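Local coordinates for uncharacterized protein MJ0236 (PDB 2PHP) that probably phosphorylates hydroxymethylpyrimidine and its monophosphate and, through the C-terminal ThiN domain described here, condenses the diphosphate with thiazole phosphate to give thiamine phosphate, at residues Phe27-Glu32 against Val176-Tyr181; Pro31-Asn36 against Gly155-Ile160; Ser116-Lys121 against Met130-Lys135. All blocks are in the same frame, centred on the assembly; numbering follows the deposited sequence.

Contact 1 (Phe27-Glu32 against Val176-Tyr181); sequences FTLIPE and VIQKIY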
ATOM      1  N   PHE B  27     -17.953  -0.072   4.395  1.00 43.60           N
ATOM      2  CA  PHE B  27     -17.966  -1.504   4.661  1.00 40.94           C
ATOM      3  C   PHE B  27     -17.386  -1.787   6.042  1.00 40.30           C
ATOM      4  O   PHE B  27     -16.200  -1.564   6.295  1.00 41.58           O
ATOM      5  CB  PHE B  27     -17.167  -2.205   3.552  1.00 40.09           C
ATOM      6  CG  PHE B  27     -17.109  -3.706   3.676  1.00 39.11           C
ATOM      7  CD1 PHE B  27     -18.265  -4.457   3.859  1.00 37.05           C
ATOM      8  CD2 PHE B  27     -15.888  -4.370   3.580  1.00 37.68           C
ATOM      9  CE1 PHE B  27     -18.207  -5.853   3.946  1.00 36.49           C
ATOM     10  CE2 PHE B  27     -15.820  -5.766   3.665  1.00 36.00           C
ATOM     11  CZ  PHE B  27     -16.981  -6.505   3.848  1.00 35.20           C
ATOM     12  N   THR B  28     -18.235  -2.265   6.941  1.00 37.31           N
ATOM     13  CA  THR B  28     -17.805  -2.566   8.296  1.00 36.61           C
ATOM     14  C   THR B  28     -18.049  -4.032   8.613  1.00 34.90           C
ATOM     15  O   THR B  28     -17.642  -4.529   9.662  1.00 33.89           O
ATOM     16  CB  THR B  28     -18.569  -1.698   9.321  1.00 38.22           C
ATOM     17  OG1 THR B  28     -19.970  -1.998   9.244  1.00 37.48           O
ATOM     18  CG2 THR B  28     -18.349  -0.209   9.028  1.00 36.16           C
ATOM     19  N   LEU B  29     -18.722  -4.722   7.701  1.00 31.08           N
ATOM     20  CA  LEU B  29     -19.010  -6.138   7.889  1.00 29.97           C
ATOM     21  C   LEU B  29     -17.771  -7.002   7.595  1.00 29.04           C
ATOM     22  O   LEU B  29     -17.823  -7.955   6.811  1.00 28.21           O
ATOM     23  CB  LEU B  29     -20.191  -6.535   6.996  1.00 27.85           C
ATOM     24  CG  LEU B  29     -21.579  -6.020   7.428  1.00 30.83           C
ATOM     25  CD1 LEU B  29     -22.643  -6.401   6.394  1.00 29.52           C
ATOM     26  CD2 LEU B  29     -21.938  -6.601   8.775  1.00 29.65           C
ATOM     27  N   ILE B  30     -16.661  -6.656   8.244  1.00 27.84           N
ATOM     28  CA  ILE B  30     -15.395  -7.372   8.072  1.00 27.37           C
ATOM     29  C   ILE B  30     -15.132  -8.360   9.204  1.00 25.94           C
ATOM     30  O   ILE B  30     -15.029  -7.973  10.373  1.00 27.73           O
ATOM     31  CB  ILE B  30     -14.198  -6.390   8.005  1.00 27.67           C
ATOM     32  CG1 ILE B  30     -14.416  -5.397   6.861  1.00 26.84           C
ATOM     33  CG2 ILE B  30     -12.881  -7.169   7.796  1.00 25.62           C
ATOM     34  CD1 ILE B  30     -13.505  -4.202   6.907  1.00 29.55           C
ATOM     35  N   PRO B  31     -15.009  -9.652   8.868  1.00 25.07           N
ATOM     36  CA  PRO B  31     -14.751 -10.665   9.895  1.00 26.85           C
ATOM     37  C   PRO B  31     -13.317 -10.550  10.409  1.00 29.21           C
ATOM     38  O   PRO B  31     -12.490  -9.864   9.805  1.00 27.07           O
ATOM     39  CB  PRO B  31     -14.992 -11.974   9.157  1.00 24.97           C
ATOM     40  CG  PRO B  31     -14.512 -11.655   7.777  1.00 25.86           C
ATOM     41  CD  PRO B  31     -15.063 -10.258   7.526  1.00 24.17           C
ATOM     42  N   GLU B  32     -13.030 -11.223  11.519  1.00 29.82           N
ATOM     43  CA  GLU B  32     -11.698 -11.187  12.103  1.00 32.20           C
ATOM     44  C   GLU B  32     -10.652 -11.775  11.178  1.00 30.04           C
ATOM     45  O   GLU B  32      -9.491 -11.374  11.220  1.00 30.91           O
ATOM     46  CB  GLU B  32     -11.675 -11.921  13.447  1.00 32.58           C
ATOM     47  CG  GLU B  32     -12.311 -11.119  14.551  1.00 40.80           C
ATOM     48  CD  GLU B  32     -11.745  -9.711  14.608  1.00 47.37           C
ATOM     49  OE1 GLU B  32     -10.523  -9.574  14.842  1.00 50.30           O
ATOM     50  OE2 GLU B  32     -12.518  -8.741  14.407  1.00 49.52           O
ATOM     51  N   VAL B 176     -26.448  -3.697  -0.018  1.00 33.39           N
ATOM     52  CA  VAL B 176     -27.800  -3.711   0.523  1.00 34.92           C
ATOM     53  C   VAL B 176     -27.734  -4.216   1.963  1.00 34.81           C
ATOM     54  O   VAL B 176     -28.320  -3.616   2.869  1.00 34.40           O
ATOM     55  CB  VAL B 176     -28.723  -4.638  -0.313  1.00 35.31           C
ATOM     56  CG1 VAL B 176     -30.088  -4.767   0.356  1.00 35.80           C
ATOM     57  CG2 VAL B 176     -28.871  -4.082  -1.726  1.00 36.08           C
ATOM     58  N   ILE B 177     -27.002  -5.310   2.164  1.00 32.71           N
ATOM     59  CA  ILE B 177     -26.844  -5.908   3.481  1.00 32.07           C
ATOM     60  C   ILE B 177     -26.180  -4.928   4.444  1.00 33.27           C
ATOM     61  O   ILE B 177     -26.587  -4.804   5.601  1.00 31.61           O
ATOM     62  CB  ILE B 177     -25.986  -7.198   3.405  1.00 32.35           C
ATOM     63  CG1 ILE B 177     -26.741  -8.282   2.636  1.00 31.51           C
ATOM     64  CG2 ILE B 177     -25.631  -7.684   4.805  1.00 29.51           C
ATOM     65  CD1 ILE B 177     -25.933  -9.544   2.402  1.00 34.76           C
ATOM     66  N   GLN B 178     -25.161  -4.233   3.948  1.00 32.94           N
ATOM     67  CA  GLN B 178     -24.408  -3.272   4.744  1.00 33.34           C
ATOM     68  C   GLN B 178     -25.294  -2.150   5.276  1.00 34.67           C
ATOM     69  O   GLN B 178     -25.167  -1.752   6.437  1.00 33.72           O
ATOM     70  CB  GLN B 178     -23.264  -2.683   3.903  1.00 33.42           C
ATOM     71  CG  GLN B 178     -22.402  -1.660   4.620  1.00 33.75           C
ATOM     72  CD  GLN B 178     -21.555  -2.271   5.716  1.00 36.86           C
ATOM     73  OE1 GLN B 178     -20.664  -3.078   5.452  1.00 40.36           O
ATOM     74  NE2 GLN B 178     -21.828  -1.892   6.957  1.00 36.91           N
ATOM     75  N   LYS B 179     -26.183  -1.636   4.431  1.00 35.16           N
ATOM     76  CA  LYS B 179     -27.068  -0.552   4.852  1.00 37.71           C
ATOM     77  C   LYS B 179     -28.002  -0.982   5.965  1.00 36.96           C
ATOM     78  O   LYS B 179     -28.308  -0.201   6.862  1.00 37.64           O
ATOM     79  CB  LYS B 179     -27.864  -0.018   3.663  1.00 39.64           C
ATOM     80  CG  LYS B 179     -27.015   0.876   2.775  1.00 43.65           C
ATOM     81  CD  LYS B 179     -27.738   1.306   1.518  1.00 47.93           C
ATOM     82  CE  LYS B 179     -26.804   2.109   0.618  1.00 50.51           C
ATOM     83  NZ  LYS B 179     -27.418   2.413  -0.707  1.00 52.87           N
ATOM     84  N   ILE B 180     -28.444  -2.231   5.909  1.00 36.71           N
ATOM     85  CA  ILE B 180     -29.322  -2.765   6.938  1.00 36.25           C
ATOM     86  C   ILE B 180     -28.495  -2.854   8.215  1.00 36.05           C
ATOM     87  O   ILE B 180     -28.919  -2.416   9.282  1.00 35.45           O
ATOM     88  CB  ILE B 180     -29.847  -4.164   6.542  1.00 36.32           C
ATOM     89  CG1 ILE B 180     -30.769  -4.033   5.324  1.00 35.22           C
ATOM     90  CG2 ILE B 180     -30.547  -4.825   7.726  1.00 35.41           C
ATOM     91  CD1 ILE B 180     -31.313  -5.357   4.818  1.00 36.60           C
ATOM     92  N   TYR B 181     -27.292  -3.402   8.086  1.00 35.18           N
ATOM     93  CA  TYR B 181     -26.396  -3.545   9.220  1.00 34.85           C
ATOM     94  C   TYR B 181     -26.087  -2.193   9.869  1.00 35.29           C
ATOM     95  O   TYR B 181     -26.000  -2.100  11.094  1.00 35.67           O
ATOM     96  CB  TYR B 181     -25.093  -4.211   8.782  1.00 35.15           C
ATOM     97  CG  TYR B 181     -24.175  -4.551   9.927  1.00 35.34           C
ATOM     98  CD1 TYR B 181     -24.513  -5.546  10.844  1.00 36.12           C
ATOM     99  CD2 TYR B 181     -22.960  -3.887  10.090  1.00 35.50           C
ATOM    100  CE1 TYR B 181     -23.664  -5.873  11.895  1.00 36.50           C
ATOM    101  CE2 TYR B 181     -22.097  -4.209  11.134  1.00 35.23           C
ATOM    102  CZ  TYR B 181     -22.455  -5.199  12.030  1.00 36.56           C
ATOM    103  OH  TYR B 181     -21.609  -5.526  13.053  1.00 36.69           O
TER

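Contact 2 (Pro31-Asn36 against Gly155-Ile160); sequences PEVGSN and GKEPMI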
ATOM      1  N   PRO B  31     -15.009  -9.652   8.868  1.00 25.07           N
ATOM      2  CA  PRO B  31     -14.751 -10.665   9.895  1.00 26.85           C
ATOM      3  C   PRO B  31     -13.317 -10.550  10.409  1.00 29.21           C
ATOM      4  O   PRO B  31     -12.490  -9.864   9.805  1.00 27.07           O
ATOM      5  CB  PRO B  31     -14.992 -11.974   9.157  1.00 24.97           C
ATOM      6  CG  PRO B  31     -14.512 -11.655   7.777  1.00 25.86           C
ATOM      7  CD  PRO B  31     -15.063 -10.258   7.526  1.00 24.17           C
ATOM      8  N   GLU B  32     -13.030 -11.223  11.519  1.00 29.82           N
ATOM      9  CA  GLU B  32     -11.698 -11.187  12.103  1.00 32.20           C
ATOM     10  C   GLU B  32     -10.652 -11.775  11.178  1.00 30.04           C
ATOM     11  O   GLU B  32      -9.491 -11.374  11.220  1.00 30.91           O
ATOM     12  CB  GLU B  32     -11.675 -11.921  13.447  1.00 32.58           C
ATOM     13  CG  GLU B  32     -12.311 -11.119  14.551  1.00 40.80           C
ATOM     14  CD  GLU B  32     -11.745  -9.711  14.608  1.00 47.37           C
ATOM     15  OE1 GLU B  32     -10.523  -9.574  14.842  1.00 50.30           O
ATOM     16  OE2 GLU B  32     -12.518  -8.741  14.407  1.00 49.52           O
ATOM     17  N   VAL B  33     -11.056 -12.724  10.341  1.00 28.23           N
ATOM     18  CA  VAL B  33     -10.108 -13.332   9.418  1.00 28.49           C
ATOM     19  C   VAL B  33     -10.005 -12.540   8.116  1.00 28.18           C
ATOM     20  O   VAL B  33      -9.268 -12.923   7.202  1.00 27.50           O
ATOM     21  CB  VAL B  33     -10.479 -14.790   9.099  1.00 28.13           C
ATOM     22  CG1 VAL B  33     -10.385 -15.616  10.360  1.00 28.97           C
ATOM     23  CG2 VAL B  33     -11.880 -14.866   8.493  1.00 29.68           C
ATOM     24  N   GLY B  34     -10.737 -11.430   8.046  1.00 25.26           N
ATOM     25  CA  GLY B  34     -10.714 -10.598   6.857  1.00 24.65           C
ATOM     26  C   GLY B  34     -11.608 -11.153   5.764  1.00 24.25           C
ATOM     27  O   GLY B  34     -11.963 -12.327   5.783  1.00 23.58           O
ATOM     28  N   SER B  35     -11.966 -10.311   4.801  1.00 23.02           N
ATOM     29  CA  SER B  35     -12.820 -10.746   3.702  1.00 24.71           C
ATOM     30  C   SER B  35     -12.043 -10.838   2.401  1.00 25.65           C
ATOM     31  O   SER B  35     -10.984 -10.234   2.250  1.00 25.87           O
ATOM     32  CB  SER B  35     -13.962  -9.753   3.472  1.00 23.24           C
ATOM     33  OG  SER B  35     -14.770  -9.598   4.613  1.00 31.77           O
ATOM     34  N   ASN B  36     -12.581 -11.596   1.456  1.00 24.85           N
ATOM     35  CA  ASN B  36     -11.967 -11.685   0.140  1.00 25.88           C
ATOM     36  C   ASN B  36     -13.119 -11.798  -0.844  1.00 25.74           C
ATOM     37  O   ASN B  36     -14.233 -12.166  -0.465  1.00 28.77           O
ATOM     38  CB  ASN B  36     -11.047 -12.906   0.021  1.00 25.80           C
ATOM     39  CG  ASN B  36     -10.026 -12.758  -1.120  1.00 26.43           C
ATOM     40  OD1 ASN B  36     -10.167 -11.894  -1.998  1.00 26.00           O
ATOM     41  ND2 ASN B  36      -9.001 -13.603  -1.109  1.00 24.14           N
ATOM     42  N   GLY B 155     -12.834 -23.079  17.175  1.00 37.00           N
ATOM     43  CA  GLY B 155     -11.760 -22.388  16.479  1.00 35.48           C
ATOM     44  C   GLY B 155     -12.147 -21.677  15.190  1.00 35.05           C
ATOM     45  O   GLY B 155     -11.278 -21.169  14.485  1.00 36.22           O
ATOM     46  N   LYS B 156     -13.440 -21.624  14.879  1.00 33.55           N
ATOM     47  CA  LYS B 156     -13.910 -20.996  13.645  1.00 32.56           C
ATOM     48  C   LYS B 156     -14.975 -19.938  13.888  1.00 32.61           C
ATOM     49  O   LYS B 156     -16.023 -20.217  14.472  1.00 31.05           O
ATOM     50  CB  LYS B 156     -14.476 -22.063  12.707  1.00 34.23           C
ATOM     51  CG  LYS B 156     -13.461 -23.070  12.209  1.00 35.64           C
ATOM     52  CD  LYS B 156     -12.507 -22.435  11.213  1.00 39.34           C
ATOM     53  CE  LYS B 156     -11.498 -23.452  10.698  1.00 42.77           C
ATOM     54  NZ  LYS B 156     -10.594 -22.857   9.675  1.00 45.21           N
ATOM     55  N   GLU B 157     -14.712 -18.722  13.432  1.00 31.14           N
ATOM     56  CA  GLU B 157     -15.669 -17.649  13.615  1.00 31.70           C
ATOM     57  C   GLU B 157     -16.810 -17.817  12.609  1.00 30.94           C
ATOM     58  O   GLU B 157     -16.590 -18.269  11.485  1.00 29.63           O
ATOM     59  CB  GLU B 157     -14.963 -16.297  13.445  1.00 35.11           C
ATOM     60  CG  GLU B 157     -15.300 -15.527  12.179  1.00 38.46           C
ATOM     61  CD  GLU B 157     -14.447 -14.272  12.029  1.00 41.98           C
ATOM     62  OE1 GLU B 157     -13.227 -14.402  11.787  1.00 42.79           O
ATOM     63  OE2 GLU B 157     -14.991 -13.156  12.162  1.00 43.92           O
ATOM     64  N   PRO B 158     -18.051 -17.491  13.015  1.00 29.86           N
ATOM     65  CA  PRO B 158     -19.198 -17.621  12.109  1.00 30.63           C
ATOM     66  C   PRO B 158     -18.994 -16.781  10.841  1.00 30.64           C
ATOM     67  O   PRO B 158     -18.192 -15.845  10.842  1.00 31.03           O
ATOM     68  CB  PRO B 158     -20.375 -17.141  12.967  1.00 29.03           C
ATOM     69  CG  PRO B 158     -19.734 -16.217  13.959  1.00 29.14           C
ATOM     70  CD  PRO B 158     -18.476 -16.965  14.321  1.00 29.13           C
HETATM   71  N   MSE B 159     -19.718 -17.106   9.770  1.00 29.38           N
HETATM   72  CA  MSE B 159     -19.545 -16.381   8.512  1.00 30.37           C
HETATM   73  C   MSE B 159     -20.781 -16.290   7.627  1.00 30.68           C
HETATM   74  O   MSE B 159     -21.618 -17.184   7.623  1.00 30.64           O
HETATM   75  CB  MSE B 159     -18.445 -17.052   7.681  1.00 32.01           C
HETATM   76  CG  MSE B 159     -17.832 -16.160   6.609  1.00 32.82           C
HETATM   77 SE   MSE B 159     -16.697 -14.826   7.464  1.00 42.95          SE
HETATM   78  CE  MSE B 159     -15.528 -16.072   8.382  1.00 36.04           C
ATOM     79  N   ILE B 160     -20.878 -15.198   6.872  1.00 29.86           N
ATOM     80  CA  ILE B 160     -21.962 -15.020   5.912  1.00 28.97           C
ATOM     81  C   ILE B 160     -21.270 -14.966   4.554  1.00 28.84           C
ATOM     82  O   ILE B 160     -20.356 -14.169   4.344  1.00 30.93           O
ATOM     83  CB  ILE B 160     -22.735 -13.698   6.096  1.00 27.97           C
ATOM     84  CG1 ILE B 160     -23.620 -13.764   7.342  1.00 26.91           C
ATOM     85  CG2 ILE B 160     -23.598 -13.437   4.855  1.00 24.98           C
ATOM     86  CD1 ILE B 160     -24.277 -12.445   7.683  1.00 27.18           C
TER

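Contact 3 (Ser116-Lys121 against Met130-Lys135); sequences SSFDRK and MEWGTK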
ATOM      1  N   SER B 116     -29.568 -19.904   3.117  1.00 37.00           N
ATOM      2  CA  SER B 116     -29.427 -21.305   3.463  1.00 37.12           C
ATOM      3  C   SER B 116     -28.175 -21.411   4.327  1.00 37.73           C
ATOM      4  O   SER B 116     -27.420 -20.445   4.452  1.00 38.07           O
ATOM      5  CB  SER B 116     -29.296 -22.163   2.204  1.00 36.19           C
ATOM      6  OG  SER B 116     -29.272 -23.537   2.539  1.00 36.65           O
ATOM      7  N   SER B 117     -27.941 -22.575   4.918  1.00 37.75           N
ATOM      8  CA  SER B 117     -26.782 -22.734   5.783  1.00 38.97           C
ATOM      9  C   SER B 117     -26.348 -24.184   5.989  1.00 38.77           C
ATOM     10  O   SER B 117     -26.899 -25.105   5.387  1.00 38.68           O
ATOM     11  CB  SER B 117     -27.092 -22.099   7.136  1.00 38.50           C
ATOM     12  OG  SER B 117     -28.257 -22.681   7.691  1.00 39.47           O
ATOM     13  N   PHE B 118     -25.341 -24.362   6.838  1.00 39.10           N
ATOM     14  CA  PHE B 118     -24.810 -25.677   7.185  1.00 39.94           C
ATOM     15  C   PHE B 118     -24.230 -25.597   8.596  1.00 40.66           C
ATOM     16  O   PHE B 118     -23.932 -24.505   9.090  1.00 40.40           O
ATOM     17  CB  PHE B 118     -23.736 -26.126   6.178  1.00 39.39           C
ATOM     18  CG  PHE B 118     -22.472 -25.318   6.228  1.00 39.90           C
ATOM     19  CD1 PHE B 118     -21.473 -25.613   7.153  1.00 40.51           C
ATOM     20  CD2 PHE B 118     -22.282 -24.254   5.355  1.00 38.96           C
ATOM     21  CE1 PHE B 118     -20.298 -24.855   7.203  1.00 39.84           C
ATOM     22  CE2 PHE B 118     -21.117 -23.494   5.398  1.00 38.66           C
ATOM     23  CZ  PHE B 118     -20.122 -23.795   6.325  1.00 39.32           C
ATOM     24  N   ASP B 119     -24.068 -26.755   9.230  1.00 41.43           N
ATOM     25  CA  ASP B 119     -23.565 -26.838  10.598  1.00 43.02           C
ATOM     26  C   ASP B 119     -22.211 -27.527  10.662  1.00 42.16           C
ATOM     27  O   ASP B 119     -22.108 -28.718  10.373  1.00 42.37           O
ATOM     28  CB  ASP B 119     -24.559 -27.623  11.462  1.00 45.66           C
ATOM     29  CG  ASP B 119     -24.218 -27.577  12.946  1.00 47.42           C
ATOM     30  OD1 ASP B 119     -23.020 -27.514  13.293  1.00 48.37           O
ATOM     31  OD2 ASP B 119     -25.155 -27.615  13.770  1.00 49.65           O
ATOM     32  N   ARG B 120     -21.181 -26.788  11.065  1.00 41.62           N
ATOM     33  CA  ARG B 120     -19.836 -27.349  11.155  1.00 43.22           C
ATOM     34  C   ARG B 120     -19.787 -28.608  12.020  1.00 44.25           C
ATOM     35  O   ARG B 120     -18.955 -29.484  11.793  1.00 44.03           O
ATOM     36  CB  ARG B 120     -18.844 -26.298  11.684  1.00 41.67           C
ATOM     37  CG  ARG B 120     -18.426 -25.251  10.631  1.00 41.73           C
ATOM     38  CD  ARG B 120     -17.626 -24.104  11.252  1.00 39.22           C
ATOM     39  NE  ARG B 120     -17.253 -23.073  10.283  1.00 37.14           N
ATOM     40  CZ  ARG B 120     -16.247 -23.177   9.416  1.00 34.75           C
ATOM     41  NH1 ARG B 120     -15.492 -24.265   9.390  1.00 31.58           N
ATOM     42  NH2 ARG B 120     -16.002 -22.191   8.562  1.00 34.17           N
ATOM     43  N   LYS B 121     -20.687 -28.712  12.996  1.00 45.38           N
ATOM     44  CA  LYS B 121     -20.711 -29.891  13.861  1.00 47.67           C
ATOM     45  C   LYS B 121     -21.187 -31.148  13.121  1.00 48.63           C
ATOM     46  O   LYS B 121     -20.865 -32.262  13.525  1.00 49.31           O
ATOM     47  CB  LYS B 121     -21.621 -29.665  15.065  1.00 47.86           C
ATOM     48  CG  LYS B 121     -21.235 -28.515  15.955  1.00 49.11           C
ATOM     49  CD  LYS B 121     -22.144 -28.454  17.172  1.00 52.07           C
ATOM     50  CE  LYS B 121     -23.612 -28.164  16.827  1.00 53.74           C
ATOM     51  NZ  LYS B 121     -24.295 -29.198  15.990  1.00 53.66           N
HETATM   52  N   MSE B 130     -15.587 -26.484   3.326  1.00 39.05           N
HETATM   53  CA  MSE B 130     -16.203 -25.574   2.359  1.00 39.92           C
HETATM   54  C   MSE B 130     -16.937 -26.243   1.206  1.00 39.59           C
HETATM   55  O   MSE B 130     -17.945 -25.725   0.730  1.00 39.67           O
HETATM   56  CB  MSE B 130     -15.163 -24.596   1.808  1.00 42.00           C
HETATM   57  CG  MSE B 130     -14.688 -23.556   2.825  1.00 43.99           C
HETATM   58 SE   MSE B 130     -16.134 -22.425   3.547  1.00 51.47          SE
HETATM   59  CE  MSE B 130     -16.496 -23.460   5.151  1.00 45.14           C
ATOM     60  N   GLU B 131     -16.447 -27.392   0.750  1.00 39.24           N
ATOM     61  CA  GLU B 131     -17.114 -28.085  -0.351  1.00 38.65           C
ATOM     62  C   GLU B 131     -18.381 -28.755   0.180  1.00 37.69           C
ATOM     63  O   GLU B 131     -19.468 -28.619  -0.387  1.00 36.46           O
ATOM     64  CB  GLU B 131     -16.178 -29.132  -0.962  1.00 38.82           C
ATOM     65  CG  GLU B 131     -14.771 -28.617  -1.187  1.00 42.75           C
ATOM     66  CD  GLU B 131     -13.867 -29.623  -1.876  1.00 44.66           C
ATOM     67  OE1 GLU B 131     -13.973 -30.834  -1.582  1.00 45.06           O
ATOM     68  OE2 GLU B 131     -13.034 -29.190  -2.701  1.00 45.95           O
ATOM     69  N   TRP B 132     -18.227 -29.465   1.289  1.00 36.66           N
ATOM     70  CA  TRP B 132     -19.333 -30.166   1.915  1.00 38.04           C
ATOM     71  C   TRP B 132     -20.432 -29.219   2.400  1.00 38.06           C
ATOM     72  O   TRP B 132     -21.620 -29.457   2.158  1.00 38.25           O
ATOM     73  CB  TRP B 132     -18.808 -30.993   3.090  1.00 39.55           C
ATOM     74  CG  TRP B 132     -19.885 -31.476   3.986  1.00 41.99           C
ATOM     75  CD1 TRP B 132     -20.680 -32.571   3.805  1.00 41.76           C
ATOM     76  CD2 TRP B 132     -20.357 -30.825   5.171  1.00 42.83           C
ATOM     77  NE1 TRP B 132     -21.622 -32.638   4.805  1.00 43.26           N
ATOM     78  CE2 TRP B 132     -21.445 -31.581   5.657  1.00 43.14           C
ATOM     79  CE3 TRP B 132     -19.964 -29.675   5.868  1.00 43.25           C
ATOM     80  CZ2 TRP B 132     -22.152 -31.220   6.812  1.00 43.60           C
ATOM     81  CZ3 TRP B 132     -20.665 -29.316   7.017  1.00 42.99           C
ATOM     82  CH2 TRP B 132     -21.747 -30.088   7.477  1.00 44.01           C
ATOM     83  N   GLY B 133     -20.032 -28.158   3.094  1.00 36.75           N
ATOM     84  CA  GLY B 133     -20.996 -27.200   3.614  1.00 35.87           C
ATOM     85  C   GLY B 133     -21.795 -26.503   2.531  1.00 36.71           C
ATOM     86  O   GLY B 133     -23.000 -26.283   2.676  1.00 34.85           O
ATOM     87  N   THR B 134     -21.120 -26.136   1.445  1.00 35.58           N
ATOM     88  CA  THR B 134     -21.788 -25.467   0.339  1.00 37.21           C
ATOM     89  C   THR B 134     -22.794 -26.435  -0.275  1.00 38.43           C
ATOM     90  O   THR B 134     -23.943 -26.071  -0.535  1.00 36.89           O
ATOM     91  CB  THR B 134     -20.779 -25.023  -0.740  1.00 37.12           C
ATOM     92  OG1 THR B 134     -19.890 -24.042  -0.187  1.00 37.02           O
ATOM     93  CG2 THR B 134     -21.505 -24.430  -1.943  1.00 35.26           C
ATOM     94  N   LYS B 135     -22.357 -27.673  -0.492  1.00 40.44           N
ATOM     95  CA  LYS B 135     -23.222 -28.699  -1.067  1.00 41.73           C
ATOM     96  C   LYS B 135     -24.472 -28.859  -0.197  1.00 41.08           C
ATOM     97  O   LYS B 135     -25.592 -28.730  -0.687  1.00 42.63           O
ATOM     98  CB  LYS B 135     -22.462 -30.028  -1.164  1.00 43.26           C
ATOM     99  CG  LYS B 135     -23.185 -31.120  -1.925  1.00 45.45           C
ATOM    100  CD  LYS B 135     -22.284 -32.342  -2.072  1.00 49.44           C
ATOM    101  CE  LYS B 135     -22.953 -33.457  -2.862  1.00 51.31           C
ATOM    102  NZ  LYS B 135     -21.989 -34.572  -3.102  1.00 52.61           N
TER

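Contact 1 (Phe27-Glu32 against Val176-Tyr181)
Gln-178 OE1 is the best-held polar atom, gripped by two backbone N-H groups of the loop 27-32. Thr-28 N donates to Gln-178 OE1 at 3.0 Å, and Leu-29 N adds a weak bond to the same OE1 at 3.4 Å. The Thr-28 N-H does not lie on a lone pair: it stands above the amide plane, with a C=O...N angle of 108°. The edge of the Phe-27 ring closes in near the same oxygen, its CD1 3.2 Å from Gln-178 OE1, with ring and amide planes almost perpendicular. The other half of the amide is used too. Gln-178 NE2 donates to Thr-28 OG1 at 2.9 Å, nearly in the amide plane, and also bonds Asn-182 OD1 one turn further along the helix. CG of Gln-178 is anti to the backbone N and the chain bends at chi2 (69°), which brings the amide against the loop backbone. Thr-28 OG1 also lies at the edge of the Tyr-181 ring. Leu-29, the centre of an inverse gamma turn, meets Tyr-181 tip to tip, CD2 lying over the middle of one ring face in a CH-pi contact. Leu-29 CD1 packs 3.6 Å from Ile-177 CG2. The loop before strand 37-40 thus lies on C-terminal helix 167-185 of the ThiN (thiamine-phosphate synthase) part, and Leu-29 is backbone-bonded to Lys-100 of strand 95-100. A flipped amide would probably lose these bonds, so one buried glutamine ties the loop backbone and the Thr-28 hydroxyl to the helix.

Contact 2 (Pro31-Asn36 against Gly155-Ile160)
A type I beta turn, Pro-31 to Gly-34, closed by Gly-34 N to Pro-31 O, is held by one carboxylate from the loop leading into strand 159-164 of the ThiN domain. That carboxylate belongs to Glu-157, whose CB points toward the turn. CG is swung to an unusual chi1 of 109°, and the chain then runs extended to Glu-157 CD, which lies 3.4 Å from Glu-32 N. At the tip, Glu-157 OE2 accepts from Glu-32 N at 2.8 Å through its syn lone pair and touches Pro-31 CB. Glu-157 OE1 takes a weak, more bent bond from Val-33 N at 3.1 Å, and also meets both Val-33 methyls and Glu-32 CB. An alanine here would remove both acceptors, and the turn would probably be held less firmly to the loop before strand 159-164. The Glu-32 side chain leads away from Glu-157. Next to Glu-157, Lys-156 NZ forms a salt bridge with Glu-32 OE1 of the second subunit, and Val-33 packs on Val-33 of that subunit, so both segments also belong to a subunit interface. Selenomethionine Met-159, bent at chi2 and chi3, packs on the turn at Pro-31 and Val-33, crossing Pro-31 at about a right angle. Met-159 SE rests 3.7 Å from Pro-31 CB, and Met-159 CE reaches Val-33 CG2 at 3.8 Å.

Contact 3 (Ser116-Lys121 against Met130-Lys135)
Ser-116 is tied by its OG to Ala-137 O of helix 129-141, and past Ser-117 the chain reaches Phe-118, which makes the largest contribution. Its CG sits in the crowded position between backbone N and carbonyl carbon (chi1 68°), so the ring lies against Gly-133. Gly-133 CA stands over one face, 3.8 Å from the Phe-118 ring centroid, in a CH-pi contact; a beta carbon there would clash with Phe-118 CD2. Phe-118 CZ touches the methyl CE of selenomethionine Met-130 at 3.8 Å, and CD1 meets Trp-132 CZ3 obliquely, the two ring planes 76° apart. Asp-119 CB points away from the helix: Asp-119 OD1 accepts from Lys-121 N at 2.6 Å in an Asx turn, and OD2 forms a salt bridge with Lys-121 NZ. Asp-119 O faces the edge of the indole, 3.2 Å from Trp-132 CH2. Arg-120 extends so that its NH2 lies 3.7 Å from Met-130 CE, while NE is salt-bridged to Asp-150. The contact packs the chain just past strand 115-117 onto the crossover helix of the beta-alpha-beta unit 115-117, 129-141, 147-150, with Phe-118 also on strand 147-150 and Met-130 and Thr-134 touching helix 77-87.

Overall arrangement
After helix 8-22 the chain enters the loop before strand 37-40, which serves both contact 1 and contact 2; they share Pro-31 and Glu-32 and touch where Phe-27 packs on Ser-35. Contact 1 closes the widest loop, tying this stretch to C-terminal helix 167-185. Contact 2 closes a shorter one, tying it to the start of strand 159-164, just ahead of that helix. Contact 3 is nested inside both. It lies about 22 Å from contact 1, centre to centre, without touching it, but meets contact 2 through Arg-120 and Lys-156. Its short closure joins the beta-alpha-beta unit at the 115-117 edge of the mixed sheet, which contact 2 also reaches.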